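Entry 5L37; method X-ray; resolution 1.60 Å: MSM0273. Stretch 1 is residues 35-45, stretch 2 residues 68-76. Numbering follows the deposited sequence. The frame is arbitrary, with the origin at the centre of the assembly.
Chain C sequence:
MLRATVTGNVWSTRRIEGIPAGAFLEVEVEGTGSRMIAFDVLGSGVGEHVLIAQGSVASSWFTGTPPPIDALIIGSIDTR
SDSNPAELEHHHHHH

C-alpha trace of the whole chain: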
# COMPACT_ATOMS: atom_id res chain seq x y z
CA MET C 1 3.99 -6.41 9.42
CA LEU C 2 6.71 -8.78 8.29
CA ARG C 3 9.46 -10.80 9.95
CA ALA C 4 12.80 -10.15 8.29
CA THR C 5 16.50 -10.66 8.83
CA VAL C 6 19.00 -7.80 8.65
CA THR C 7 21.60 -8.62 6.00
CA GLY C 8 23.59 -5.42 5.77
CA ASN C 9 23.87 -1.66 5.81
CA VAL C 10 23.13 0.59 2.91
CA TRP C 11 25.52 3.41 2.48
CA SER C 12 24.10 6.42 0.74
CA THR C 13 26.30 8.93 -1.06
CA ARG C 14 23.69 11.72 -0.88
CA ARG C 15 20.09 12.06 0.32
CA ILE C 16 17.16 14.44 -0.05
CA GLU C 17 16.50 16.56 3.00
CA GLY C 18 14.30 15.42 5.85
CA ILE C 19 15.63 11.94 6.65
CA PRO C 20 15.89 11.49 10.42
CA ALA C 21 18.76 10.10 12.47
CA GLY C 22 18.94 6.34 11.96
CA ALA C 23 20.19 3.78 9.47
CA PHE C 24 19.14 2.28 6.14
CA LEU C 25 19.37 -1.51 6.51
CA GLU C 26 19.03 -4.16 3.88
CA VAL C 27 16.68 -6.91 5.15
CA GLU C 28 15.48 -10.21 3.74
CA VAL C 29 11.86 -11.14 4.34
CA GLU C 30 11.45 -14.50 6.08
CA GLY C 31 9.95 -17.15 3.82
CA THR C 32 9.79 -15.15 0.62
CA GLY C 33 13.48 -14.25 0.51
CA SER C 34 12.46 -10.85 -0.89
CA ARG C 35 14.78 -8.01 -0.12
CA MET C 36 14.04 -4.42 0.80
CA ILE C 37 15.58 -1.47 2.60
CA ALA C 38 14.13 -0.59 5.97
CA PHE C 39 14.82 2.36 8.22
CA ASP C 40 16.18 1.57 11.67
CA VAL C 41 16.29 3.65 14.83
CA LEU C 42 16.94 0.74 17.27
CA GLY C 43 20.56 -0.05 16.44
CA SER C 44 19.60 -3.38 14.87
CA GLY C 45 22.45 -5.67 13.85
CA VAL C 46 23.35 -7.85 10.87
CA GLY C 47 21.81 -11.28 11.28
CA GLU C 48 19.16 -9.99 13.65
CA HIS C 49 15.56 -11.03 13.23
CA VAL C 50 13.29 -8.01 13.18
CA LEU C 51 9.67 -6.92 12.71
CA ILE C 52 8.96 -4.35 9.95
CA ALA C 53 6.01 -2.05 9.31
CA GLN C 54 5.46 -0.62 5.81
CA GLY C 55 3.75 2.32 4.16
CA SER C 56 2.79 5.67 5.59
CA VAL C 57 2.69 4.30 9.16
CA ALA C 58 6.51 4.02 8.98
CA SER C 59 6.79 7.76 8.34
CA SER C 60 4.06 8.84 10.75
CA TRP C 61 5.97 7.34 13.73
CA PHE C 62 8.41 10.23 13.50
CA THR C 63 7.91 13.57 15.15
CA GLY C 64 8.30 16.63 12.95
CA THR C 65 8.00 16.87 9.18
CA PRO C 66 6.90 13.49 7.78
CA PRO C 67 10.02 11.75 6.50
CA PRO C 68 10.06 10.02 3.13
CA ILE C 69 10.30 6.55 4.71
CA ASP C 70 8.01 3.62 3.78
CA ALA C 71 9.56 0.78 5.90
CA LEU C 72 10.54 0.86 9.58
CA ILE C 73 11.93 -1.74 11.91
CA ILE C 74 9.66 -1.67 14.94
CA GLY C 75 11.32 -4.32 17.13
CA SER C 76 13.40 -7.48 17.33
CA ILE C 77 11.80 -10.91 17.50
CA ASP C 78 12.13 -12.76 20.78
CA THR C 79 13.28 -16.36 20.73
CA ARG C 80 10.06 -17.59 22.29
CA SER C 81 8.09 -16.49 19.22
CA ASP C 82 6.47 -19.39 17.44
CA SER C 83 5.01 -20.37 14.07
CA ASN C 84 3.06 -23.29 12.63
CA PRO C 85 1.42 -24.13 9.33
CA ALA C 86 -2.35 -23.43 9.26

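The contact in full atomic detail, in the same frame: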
# COMPACT_ATOMS: atom_id res chain seq x y z
N ARG C 35 14.00 -9.00 -0.83
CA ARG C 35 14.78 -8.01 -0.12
C ARG C 35 14.17 -6.63 -0.22
O ARG C 35 13.48 -6.29 -1.20
CB ARG C 35 16.21 -8.00 -0.63
CG ARG C 35 16.91 -9.30 -0.24
CD ARG C 35 18.41 -9.31 -0.44
NE ARG C 35 18.92 -10.55 0.14
CZ ARG C 35 20.16 -10.71 0.60
NH1 ARG C 35 21.01 -9.69 0.60
NH2 ARG C 35 20.53 -11.88 1.11
N MET C 36 14.40 -5.84 0.82
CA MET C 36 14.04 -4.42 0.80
C MET C 36 14.95 -3.66 1.74
O MET C 36 15.79 -4.25 2.44
CB MET C 36 12.56 -4.19 1.20
CG MET C 36 12.34 -4.27 2.68
SD MET C 36 10.58 -4.06 3.18
CE MET C 36 9.96 -5.61 2.61
N ILE C 37 14.84 -2.34 1.70
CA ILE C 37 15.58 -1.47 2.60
C ILE C 37 14.62 -0.89 3.62
O ILE C 37 13.60 -0.27 3.26
CB ILE C 37 16.33 -0.30 1.83
CG1 ILE C 37 17.21 -0.87 0.68
CG2 ILE C 37 17.11 0.60 2.83
CD1 ILE C 37 18.15 -1.97 1.07
N ALA C 38 14.95 -1.10 4.89
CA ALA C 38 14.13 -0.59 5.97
C ALA C 38 14.89 0.39 6.80
O ALA C 38 16.11 0.23 7.00
CB ALA C 38 13.62 -1.76 6.87
N PHE C 39 14.20 1.39 7.33
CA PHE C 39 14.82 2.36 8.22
C PHE C 39 14.90 1.80 9.62
O PHE C 39 13.99 1.11 10.06
CB PHE C 39 14.02 3.69 8.22
CG PHE C 39 14.82 4.84 8.70
CD1 PHE C 39 15.79 5.38 7.87
CD2 PHE C 39 14.61 5.41 9.96
CE1 PHE C 39 16.57 6.46 8.28
CE2 PHE C 39 15.38 6.50 10.40
CZ PHE C 39 16.37 7.02 9.55
N ASP C 40 15.98 2.10 10.32
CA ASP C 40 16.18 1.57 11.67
C ASP C 40 16.61 2.65 12.63
O ASP C 40 17.56 3.39 12.35
CB ASP C 40 17.24 0.49 11.64
CG ASP C 40 17.44 -0.16 13.00
OD1 ASP C 40 16.49 -0.77 13.51
OD2 ASP C 40 18.57 -0.18 13.45
N VAL C 41 15.93 2.71 13.78
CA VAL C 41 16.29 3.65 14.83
C VAL C 41 16.75 2.91 16.10
O VAL C 41 17.17 3.54 17.06
CB VAL C 41 15.13 4.58 15.20
CG1 VAL C 41 14.72 5.45 13.94
CG2 VAL C 41 13.91 3.80 15.70
N LEU C 42 16.62 1.58 16.10
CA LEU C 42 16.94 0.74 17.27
C LEU C 42 18.38 0.23 17.39
O LEU C 42 18.69 -0.51 18.32
CB LEU C 42 15.99 -0.45 17.30
CG LEU C 42 14.54 -0.07 17.61
CD1 LEU C 42 13.60 -1.32 17.41
CD2 LEU C 42 14.39 0.51 19.03
N GLY C 43 19.21 0.46 16.38
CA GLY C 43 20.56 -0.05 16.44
C GLY C 43 20.56 -1.54 16.16
O GLY C 43 21.39 -2.30 16.72
N SER C 44 19.70 -1.97 15.24
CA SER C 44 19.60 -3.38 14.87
C SER C 44 20.86 -3.85 14.17
O SER C 44 21.51 -3.08 13.48
CB SER C 44 18.40 -3.62 13.94
OG SER C 44 17.19 -3.16 14.54
N GLY C 45 21.22 -5.12 14.40
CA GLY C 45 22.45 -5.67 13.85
C GLY C 45 22.31 -6.65 12.70
O GLY C 45 21.24 -7.21 12.50
N PRO C 68 10.39 10.82 4.31
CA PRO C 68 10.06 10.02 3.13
C PRO C 68 10.53 8.56 3.29
O PRO C 68 11.40 8.06 2.56
CB PRO C 68 10.81 10.74 2.01
CG PRO C 68 12.08 11.22 2.71
CD PRO C 68 11.65 11.59 4.14
N ILE C 69 9.91 7.89 4.28
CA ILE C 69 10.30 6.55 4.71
C ILE C 69 9.07 5.66 4.64
O ILE C 69 8.03 6.02 5.25
CB ILE C 69 10.84 6.61 6.17
CG1 ILE C 69 12.13 7.45 6.20
CG2 ILE C 69 11.05 5.22 6.76
CD1 ILE C 69 13.23 6.83 5.40
N ASP C 70 9.17 4.52 3.95
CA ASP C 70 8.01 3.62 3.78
C ASP C 70 8.26 2.20 4.38
O ASP C 70 7.52 1.26 4.09
CB ASP C 70 7.65 3.52 2.27
CG ASP C 70 8.75 2.82 1.43
OD1 ASP C 70 9.72 2.35 2.04
OD2 ASP C 70 8.60 2.70 0.19
N ALA C 71 9.29 2.06 5.22
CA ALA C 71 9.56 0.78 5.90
C ALA C 71 10.38 1.06 7.14
O ALA C 71 11.37 1.80 7.05
CB ALA C 71 10.31 -0.18 4.97
N LEU C 72 9.94 0.55 8.28
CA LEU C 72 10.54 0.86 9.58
C LEU C 72 10.63 -0.40 10.39
O LEU C 72 9.65 -1.12 10.52
CB LEU C 72 9.70 1.90 10.35
CG LEU C 72 10.17 2.29 11.75
CD1 LEU C 72 11.56 3.02 11.71
CD2 LEU C 72 9.11 3.18 12.36
N ILE C 73 11.81 -0.66 10.94
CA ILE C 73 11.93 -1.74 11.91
C ILE C 73 11.32 -1.33 13.24
O ILE C 73 11.69 -0.30 13.82
CB ILE C 73 13.42 -2.12 12.06
CG1 ILE C 73 13.85 -2.91 10.81
CG2 ILE C 73 13.64 -2.93 13.37
CD1 ILE C 73 15.45 -2.97 10.63
N ILE C 74 10.34 -2.09 13.72
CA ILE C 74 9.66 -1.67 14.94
C ILE C 74 10.07 -2.49 16.15
O ILE C 74 9.66 -2.17 17.26
CB ILE C 74 8.07 -1.66 14.79
CG1 ILE C 74 7.55 -3.05 14.54
CG2 ILE C 74 7.64 -0.71 13.68
CD1 ILE C 74 5.99 -3.08 14.61
N GLY C 75 10.85 -3.56 15.96
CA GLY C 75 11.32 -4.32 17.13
C GLY C 75 12.10 -5.55 16.70
O GLY C 75 12.12 -5.91 15.50
N SER C 76 12.77 -6.20 17.65
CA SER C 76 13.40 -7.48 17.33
C SER C 76 12.51 -8.60 17.80
O SER C 76 11.63 -8.39 18.64
CB SER C 76 14.82 -7.60 17.92
OG SER C 76 14.76 -7.54 19.30
O HOH W 1 14.22 0.58 14.25

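Two strands, 35-40 and 71-76, meet at a single parallel-sense bridge between Phe39 and Leu72. Their axes cross at 56° and approach to 4.4 Å, so the backbones touch closely over a short length. Phe39 N donates to Ala71 O at 2.9 Å, and Ile73 N donates to Phe39 O at 2.9 Å. Both bonds are nearly straight. Leu72 CA also lies 3.5 Å from Phe39 O, as a CA-H...O contact.

Small side chains suit the tight part of the crossing. Ala38 CB and Ala71 CB point toward the opposing stretch and sit 4.1 Å apart. Met36 SD reaches Ala71 CB at 4.3 Å.

Ile73 is the main bump, with the largest covered area of any residue here. Its CG1 packs on Ala38 CB at 4.1 Å. Its CG2 fills a hollow made by Leu42 CD1 at 4.3 Å, Ser44 OG at 3.7 Å and Asp40 OD1 at 3.6 Å. Leu42 also extends CD1 over the backbone, 3.8 Å from Gly75 CA.

Phe39 packs with Ile69 and Leu72. Phe39 CB meets Ile69 CG2 at 3.6 Å, while the end of its side chain leads away from the other stretch. Leu72 CD1 lies at the ring edge, 4.3 Å from Phe39 CD2. The CA-to-CB bond of Leu72 points away, but the end of the side chain comes nearer.

Asp40 braces the turn that carries Leu42 and Ser44. Its OD1 accepts from Ser44 OG at 2.7 Å, and its OD2 accepts from Ser44 N at 2.8 Å. Gly43 has positive phi, which favours glycine. Water 1 links the stretches: it donates to Asp40 OD1 and Ile73 O, each at 2.7 Å, and accepts from Val41 N at 2.8 Å.

Together the two stretches bury 524 Å².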